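Local structure of nitrilotriacetate monooxygenase (Burkholderia pseudomallei, 3SDO) at residues Q17-N22 / D34-F39; F58-A63 / L74-P79. The protein probably acts as an FMN-dependent monooxygenase of the NtaA/SnaA/DszA family, using molecular oxygen to oxidise an organic substrate. All coordinates share one frame; numbering follows the deposited sequence.

The two contacts lie side by side at one end of the TIM barrel, where loops leave the C-terminal ends of the parallel strands, and their centres are about 10 Å apart. Contact 1 comes first along the chain and closes the long loop between strand 11-15 and helix 39-51; contact 2 then joins the end of strand 56-59 to the loop leading into helix 79-88. Strands 11-15 and 56-59 are neighbours in the sheet, and Val37 packs on Asn75, Arg76 and Phe77. Both contacts touch the second subunit. Contact 2 holds Asp61, a predicted FMN ligand, which places this region, probably, between the flavin site and the dimer interface.

Contact 1. Residues Q17-N22 / D34-F39; sequences QGAGAN and DASVNF. With EDO (1,2-ethanediol), chain C.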
ATOM      1  N   GLN A  17      13.265  -8.548  -1.773  1.00 22.12           N
ATOM      2  CA  GLN A  17      13.695  -7.440  -2.594  1.00 21.51           C
ATOM      3  C   GLN A  17      13.582  -7.843  -4.068  1.00 21.44           C
ATOM      4  O   GLN A  17      14.567  -7.866  -4.789  1.00 21.25           O
ATOM      5  CB  GLN A  17      15.136  -7.082  -2.248  1.00 22.22           C
ATOM      6  CG  GLN A  17      15.619  -5.737  -2.739  1.00 23.08           C
ATOM      7  CD  GLN A  17      15.116  -4.578  -1.893  1.00 25.43           C
ATOM      8  OE1 GLN A  17      14.018  -4.629  -1.351  1.00 25.41           O
ATOM      9  NE2 GLN A  17      15.904  -3.499  -1.826  1.00 25.65           N
ATOM     10  N   GLY A  18      12.359  -8.142  -4.498  1.00 19.92           N
ATOM     11  CA  GLY A  18      12.109  -8.585  -5.852  1.00 19.62           C
ATOM     12  C   GLY A  18      13.029  -9.726  -6.204  1.00 18.62           C
ATOM     13  O   GLY A  18      13.132 -10.705  -5.458  1.00 18.22           O
ATOM     14  N   ALA A  19      13.763  -9.549  -7.287  1.00 18.49           N
ATOM     15  CA  ALA A  19      14.706 -10.554  -7.783  1.00 18.73           C
ATOM     16  C   ALA A  19      15.757 -10.981  -6.785  1.00 18.81           C
ATOM     17  O   ALA A  19      16.211 -12.128  -6.827  1.00 19.79           O
ATOM     18  CB  ALA A  19      15.388 -10.067  -9.077  1.00 18.82           C
ATOM     19  N   GLY A  20      16.188 -10.071  -5.916  1.00 19.34           N
ATOM     20  CA  GLY A  20      17.196 -10.406  -4.927  1.00 19.33           C
ATOM     21  C   GLY A  20      17.883  -9.200  -4.329  1.00 19.88           C
ATOM     22  O   GLY A  20      17.764  -8.089  -4.838  1.00 19.50           O
ATOM     23  N   ALA A  21      18.607  -9.436  -3.249  1.00 19.92           N
ATOM     24  CA  ALA A  21      19.389  -8.391  -2.591  1.00 20.91           C
ATOM     25  C   ALA A  21      20.549  -7.949  -3.474  1.00 21.72           C
ATOM     26  O   ALA A  21      21.005  -6.799  -3.377  1.00 21.67           O
ATOM     27  CB  ALA A  21      19.907  -8.867  -1.237  1.00 21.09           C
ATOM     28  N   ASN A  22      21.033  -8.849  -4.336  1.00 21.83           N
ATOM     29  CA  ASN A  22      22.053  -8.467  -5.314  1.00 22.86           C
ATOM     30  C   ASN A  22      21.400  -7.599  -6.402  1.00 23.64           C
ATOM     31  O   ASN A  22      20.363  -7.968  -6.975  1.00 23.02           O
ATOM     32  CB  ASN A  22      22.744  -9.701  -5.912  1.00 22.96           C
ATOM     33  CG  ASN A  22      23.863  -9.336  -6.875  1.00 24.49           C
ATOM     34  OD1 ASN A  22      23.609  -8.792  -7.951  1.00 25.05           O
ATOM     35  ND2 ASN A  22      25.105  -9.588  -6.476  1.00 22.36           N
ATOM     36  N   ASP A  34      11.422  -9.972 -14.684  1.00 22.87           N
ATOM     37  CA  ASP A  34      10.622  -8.855 -14.111  1.00 22.52           C
ATOM     38  C   ASP A  34      10.202  -9.112 -12.655  1.00 21.66           C
ATOM     39  O   ASP A  34       9.231  -8.529 -12.161  1.00 20.11           O
ATOM     40  CB  ASP A  34       9.368  -8.622 -14.966  1.00 23.12           C
ATOM     41  CG  ASP A  34       8.417  -9.805 -14.950  1.00 23.47           C
ATOM     42  OD1 ASP A  34       8.765 -10.856 -14.394  1.00 22.00           O
ATOM     43  OD2 ASP A  34       7.324  -9.688 -15.513  1.00 26.81           O
ATOM     44  N   ALA A  35      10.924 -10.006 -11.977  1.00 21.75           N
ATOM     45  CA  ALA A  35      10.602 -10.379 -10.606  1.00 21.12           C
ATOM     46  C   ALA A  35      10.220  -9.179  -9.722  1.00 20.78           C
ATOM     47  O   ALA A  35       9.243  -9.250  -8.982  1.00 20.47           O
ATOM     48  CB  ALA A  35      11.787 -11.158  -9.977  1.00 21.14           C
ATOM     49  N   SER A  36      10.963  -8.072  -9.808  1.00 20.39           N
ATOM     50  CA  SER A  36      10.693  -6.930  -8.915  1.00 19.77           C
ATOM     51  C   SER A  36       9.291  -6.331  -8.993  1.00 18.73           C
ATOM     52  O   SER A  36       8.816  -5.786  -8.019  1.00 19.56           O
ATOM     53  CB  SER A  36      11.752  -5.864  -9.065  1.00 19.82           C
ATOM     54  OG  SER A  36      12.958  -6.354  -8.489  1.00 21.86           O
ATOM     55  N   VAL A  37       8.638  -6.441 -10.144  1.00 18.40           N
ATOM     56  CA  VAL A  37       7.261  -6.006 -10.315  1.00 18.40           C
ATOM     57  C   VAL A  37       6.412  -7.137 -10.930  1.00 18.78           C
ATOM     58  O   VAL A  37       5.580  -6.924 -11.819  1.00 18.59           O
ATOM     59  CB  VAL A  37       7.181  -4.706 -11.148  1.00 19.05           C
ATOM     60  CG1 VAL A  37       7.673  -3.537 -10.336  1.00 18.46           C
ATOM     61  CG2 VAL A  37       7.998  -4.815 -12.425  1.00 18.26           C
ATOM     62  N   ASN A  38       6.643  -8.348 -10.427  1.00 18.24           N
ATOM     63  CA  ASN A  38       5.880  -9.532 -10.814  1.00 18.25           C
ATOM     64  C   ASN A  38       5.151 -10.012  -9.555  1.00 18.00           C
ATOM     65  O   ASN A  38       5.777 -10.653  -8.679  1.00 16.98           O
ATOM     66  CB  ASN A  38       6.846 -10.609 -11.326  1.00 18.47           C
ATOM     67  CG  ASN A  38       6.136 -11.884 -11.773  1.00 18.66           C
ATOM     68  OD1 ASN A  38       5.280 -12.415 -11.064  1.00 19.15           O
ATOM     69  ND2 ASN A  38       6.480 -12.359 -12.969  1.00 21.57           N
ATOM     70  N   PHE A  39       3.841  -9.721  -9.461  1.00 17.53           N
ATOM     71  CA  PHE A  39       3.094 -10.013  -8.231  1.00 17.41           C
ATOM     72  C   PHE A  39       3.095 -11.491  -7.852  1.00 17.03           C
ATOM     73  O   PHE A  39       3.339 -11.837  -6.707  1.00 15.98           O
ATOM     74  CB  PHE A  39       1.647  -9.508  -8.278  1.00 17.40           C
ATOM     75  CG  PHE A  39       0.869  -9.838  -7.026  1.00 17.80           C
ATOM     76  CD1 PHE A  39       1.200  -9.237  -5.818  1.00 18.70           C
ATOM     77  CD2 PHE A  39      -0.166 -10.769  -7.049  1.00 18.61           C
ATOM     78  CE1 PHE A  39       0.521  -9.573  -4.638  1.00 18.43           C
ATOM     79  CE2 PHE A  39      -0.833 -11.109  -5.896  1.00 18.54           C
ATOM     80  CZ  PHE A  39      -0.500 -10.498  -4.681  1.00 18.51           C
TER
HETATM   81  C1  EDO C 450       2.196  -8.834 -13.506  1.00 27.03           C
HETATM   82  O1  EDO C 450       3.123  -9.884 -13.164  1.00 27.12           O
HETATM   83  C2  EDO C 450       2.249  -7.717 -12.453  1.00 26.18           C
HETATM   84  O2  EDO C 450       1.976  -8.209 -11.120  1.00 24.30           O
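Ala35 and Ser36 pack against Gly18 and Ala19, pinning together the two ends of a long loop that follows the first strand of the TIM barrel. The Gln17-Gly20 end is a type II' beta turn, closed by a backbone bond from Gly20 N to Gln17 O. Ala35 and Ser36 lie in a short 3-10 turn shortly before helix 39-51. Ala35 directs its CB at the turn, where it lies 3.7 Å from Ala19 CA and 3.9 Å from Ala19 CB. Two methyl-sized side chains thus let the backbones come close, and the two methyls meet in an apolar contact. At Gly18, phi is positive (51°), as the second position of a type II' turn requires, and its bare CA lies 3.6 Å from Ser36 OG. Glycine therefore serves both the turn and the room the hydroxyl needs. Ser36 OG stands beside its own backbone N, anti to the carbonyl carbon (chi1 -71°), which brings it over the turn, 3.5 Å from Ala19 N. Its hydrogen-bonding partner lies elsewhere, at His72 ND1, while a hydrogen bond between Gly18 O and Thr401 OG1 ties the turn to the start of helix 401-418. Beyond the touching residues, Asn38 ND2 donates an almost straight hydrogen bond to Asp34 OD1 (3.1 Å, 172°), on the syn side but tilted out of the carboxylate plane. The same asparagine is the N-cap of helix 39-51, its OD1 accepting from Phe41 N. Here Phe39 N donates to O2 of a 1,2-ethanediol molecule, probably from the crystallisation liquor, at 2.9 Å.

Contact 2. Residues F58-A63 / L74-P79; sequences FIADSA and LNRFEP
Arg76 reaches Ser62 and Asp61 by placing CG between its backbone N and carbonyl carbon (chi1 58°) and then bending at chi3 (-60°), which turns NE toward these loop residues beyond strand 56-59. This is a strand-to-loop junction of the TIM barrel, where the chain leaves the strand and later returns to enter helix 79-88. The guanidinium lies flat against the backbone: Ser62 N sits 3.6 Å above the centre of one face, and Asp61 CA is over the same face nearer the rim. That buried Ser62 N has no hydrogen-bonding partner in the model. Arginine suits the place because its long chain carries a flat group across to the backbone of 58-63, with N-H groups left for a water and for Ser62; Phe73 adds a cation-pi contact. The carboxylate of Asp61, a predicted FMN ligand, makes a long salt bridge, OD1 to NE 3.9 Å, charges only, with no N-H aimed at the oxygen; Arg111 of the second subunit is the stronger partner of OD1. The water accepts from Arg76 NE at 2.9 Å and lies 2.7 Å from Asp61 OD1. The Pro79 and Asp61 side chains cross at about a right angle, Pro79 CG 3.5 Å from Asp61 CG, and Pro79 CB touches Ile59 CG2. Lacking an N-H, proline fits the first turn of a helix, here capped by Glu78. At the guanidinium tip, Arg76 NH2 gives Ser62 OG a weak, bent hydrogen bond (2.8 Å, 117°).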
ATOM      1  N   PHE A  58       9.372  -8.984   4.774  1.00 17.41           N
ATOM      2  CA  PHE A  58       9.721  -7.577   4.890  1.00 17.84           C
ATOM      3  C   PHE A  58       9.888  -6.972   3.483  1.00 18.01           C
ATOM      4  O   PHE A  58      10.630  -7.496   2.642  1.00 18.49           O
ATOM      5  CB  PHE A  58      10.993  -7.408   5.737  1.00 18.61           C
ATOM      6  CG  PHE A  58      11.569  -6.001   5.732  1.00 20.00           C
ATOM      7  CD1 PHE A  58      10.757  -4.899   5.915  1.00 24.39           C
ATOM      8  CD2 PHE A  58      12.923  -5.796   5.542  1.00 22.78           C
ATOM      9  CE1 PHE A  58      11.283  -3.598   5.897  1.00 24.99           C
ATOM     10  CE2 PHE A  58      13.469  -4.505   5.527  1.00 23.84           C
ATOM     11  CZ  PHE A  58      12.653  -3.408   5.698  1.00 24.90           C
ATOM     12  N   ILE A  59       9.134  -5.908   3.241  1.00 17.33           N
ATOM     13  CA  ILE A  59       9.146  -5.143   2.005  1.00 17.61           C
ATOM     14  C   ILE A  59       9.784  -3.809   2.328  1.00 17.78           C
ATOM     15  O   ILE A  59       9.169  -2.957   2.983  1.00 18.13           O
ATOM     16  CB  ILE A  59       7.728  -4.943   1.443  1.00 16.83           C
ATOM     17  CG1 ILE A  59       7.063  -6.299   1.189  1.00 17.41           C
ATOM     18  CG2 ILE A  59       7.756  -4.147   0.116  1.00 16.39           C
ATOM     19  CD1 ILE A  59       7.850  -7.206   0.208  1.00 15.82           C
ATOM     20  N   ALA A  60      11.048  -3.681   1.924  1.00 17.80           N
ATOM     21  CA  ALA A  60      11.806  -2.448   2.004  1.00 18.64           C
ATOM     22  C   ALA A  60      11.268  -1.487   0.948  1.00 18.48           C
ATOM     23  O   ALA A  60      10.492  -1.877   0.088  1.00 17.92           O
ATOM     24  CB  ALA A  60      13.327  -2.716   1.764  1.00 19.06           C
ATOM     25  N   ASP A  61      11.676  -0.232   1.013  1.00 19.25           N
ATOM     26  CA  ASP A  61      11.114   0.742   0.094  1.00 20.58           C
ATOM     27  C   ASP A  61      12.048   1.890  -0.258  1.00 21.58           C
ATOM     28  O   ASP A  61      13.028   2.150   0.461  1.00 23.83           O
ATOM     29  CB  ASP A  61       9.825   1.299   0.686  1.00 20.05           C
ATOM     30  CG  ASP A  61       8.895   1.850  -0.370  1.00 20.73           C
ATOM     31  OD1 ASP A  61       8.766   1.201  -1.442  1.00 19.47           O
ATOM     32  OD2 ASP A  61       8.302   2.917  -0.115  1.00 17.49           O
ATOM     33  N   SER A  62      11.733   2.542  -1.372  1.00 21.41           N
ATOM     34  CA  SER A  62      12.368   3.782  -1.795  1.00 22.76           C
ATOM     35  C   SER A  62      11.349   4.649  -2.517  1.00 22.62           C
ATOM     36  O   SER A  62      10.319   4.156  -2.980  1.00 20.91           O
ATOM     37  CB  SER A  62      13.555   3.485  -2.722  1.00 23.38           C
ATOM     38  OG  SER A  62      13.126   2.786  -3.894  1.00 23.73           O
ATOM     39  N   ALA A  63      11.641   5.946  -2.614  1.00 22.83           N
ATOM     40  CA  ALA A  63      10.749   6.871  -3.308  1.00 23.14           C
ATOM     41  C   ALA A  63      11.537   7.904  -4.110  1.00 23.79           C
ATOM     42  O   ALA A  63      11.164   9.067  -4.155  1.00 24.40           O
ATOM     43  CB  ALA A  63       9.817   7.555  -2.319  1.00 22.82           C
ATOM     44  N   LEU A  74      14.541   1.075  -9.676  1.00 21.43           N
ATOM     45  CA  LEU A  74      13.917   1.659 -10.875  1.00 21.49           C
ATOM     46  C   LEU A  74      12.423   1.311 -10.974  1.00 20.31           C
ATOM     47  O   LEU A  74      11.634   2.085 -11.498  1.00 20.90           O
ATOM     48  CB  LEU A  74      14.633   1.198 -12.156  1.00 21.89           C
ATOM     49  CG  LEU A  74      16.023   1.780 -12.421  1.00 22.24           C
ATOM     50  CD1 LEU A  74      16.728   0.992 -13.520  1.00 20.72           C
ATOM     51  CD2 LEU A  74      15.943   3.265 -12.788  1.00 22.90           C
ATOM     52  N   ASN A  75      12.036   0.156 -10.449  1.00 19.68           N
ATOM     53  CA  ASN A  75      10.653  -0.318 -10.563  1.00 18.66           C
ATOM     54  C   ASN A  75      10.385  -1.371  -9.507  1.00 18.43           C
ATOM     55  O   ASN A  75      11.007  -2.441  -9.494  1.00 18.30           O
ATOM     56  CB  ASN A  75      10.380  -0.889 -11.970  1.00 19.52           C
ATOM     57  CG  ASN A  75       9.199  -0.229 -12.665  1.00 18.47           C
ATOM     58  OD1 ASN A  75       8.109  -0.810 -12.788  1.00 19.29           O
ATOM     59  ND2 ASN A  75       9.415   0.976 -13.149  1.00 16.81           N
ATOM     60  N   ARG A  76       9.462  -1.044  -8.616  1.00 18.59           N
ATOM     61  CA  ARG A  76       9.095  -1.890  -7.500  1.00 18.45           C
ATOM     62  C   ARG A  76       7.653  -1.603  -7.143  1.00 18.35           C
ATOM     63  O   ARG A  76       7.111  -0.561  -7.544  1.00 18.34           O
ATOM     64  CB  ARG A  76       9.996  -1.605  -6.281  1.00 18.39           C
ATOM     65  CG  ARG A  76       9.975  -0.162  -5.807  1.00 18.65           C
ATOM     66  CD  ARG A  76      11.226   0.264  -4.989  1.00 20.57           C
ATOM     67  NE  ARG A  76      11.420  -0.533  -3.780  1.00 20.67           N
ATOM     68  CZ  ARG A  76      12.544  -0.586  -3.058  1.00 20.95           C
ATOM     69  NH1 ARG A  76      12.599  -1.381  -2.006  1.00 19.45           N
ATOM     70  NH2 ARG A  76      13.627   0.118  -3.390  1.00 21.54           N
ATOM     71  N   PHE A  77       7.051  -2.516  -6.367  1.00 17.79           N
ATOM     72  CA  PHE A  77       5.712  -2.316  -5.845  1.00 17.87           C
ATOM     73  C   PHE A  77       5.765  -1.317  -4.701  1.00 17.76           C
ATOM     74  O   PHE A  77       6.833  -1.056  -4.121  1.00 18.68           O
ATOM     75  CB  PHE A  77       5.077  -3.647  -5.385  1.00 17.33           C
ATOM     76  CG  PHE A  77       4.642  -4.546  -6.523  1.00 18.26           C
ATOM     77  CD1 PHE A  77       3.615  -4.162  -7.384  1.00 18.54           C
ATOM     78  CD2 PHE A  77       5.251  -5.763  -6.732  1.00 18.38           C
ATOM     79  CE1 PHE A  77       3.211  -5.007  -8.442  1.00 19.43           C
ATOM     80  CE2 PHE A  77       4.846  -6.611  -7.758  1.00 18.83           C
ATOM     81  CZ  PHE A  77       3.826  -6.229  -8.625  1.00 18.34           C
ATOM     82  N   GLU A  78       4.615  -0.735  -4.391  1.00 17.69           N
ATOM     83  CA  GLU A  78       4.477   0.103  -3.208  1.00 17.29           C
ATOM     84  C   GLU A  78       4.024  -0.805  -2.030  1.00 17.37           C
ATOM     85  O   GLU A  78       3.230  -1.735  -2.240  1.00 17.14           O
ATOM     86  CB  GLU A  78       3.499   1.241  -3.511  1.00 17.73           C
ATOM     87  CG  GLU A  78       3.222   2.165  -2.354  1.00 18.28           C
ATOM     88  CD  GLU A  78       2.245   1.594  -1.357  1.00 17.30           C
ATOM     89  OE1 GLU A  78       1.358   0.791  -1.745  1.00 17.60           O
ATOM     90  OE2 GLU A  78       2.362   1.976  -0.178  1.00 17.78           O
ATOM     91  N   PRO A  79       4.553  -0.575  -0.795  1.00 17.27           N
ATOM     92  CA  PRO A  79       4.355  -1.592   0.260  1.00 16.73           C
ATOM     93  C   PRO A  79       2.943  -1.830   0.801  1.00 16.68           C
ATOM     94  O   PRO A  79       2.604  -2.977   1.042  1.00 16.09           O
ATOM     95  CB  PRO A  79       5.270  -1.120   1.392  1.00 16.79           C
ATOM     96  CG  PRO A  79       6.332  -0.307   0.686  1.00 17.97           C
ATOM     97  CD  PRO A  79       5.544   0.423  -0.382  1.00 17.39           C
TER
HETATM   98  O   HOH W   1       8.891  -1.263  -2.481  1.00  9.72           O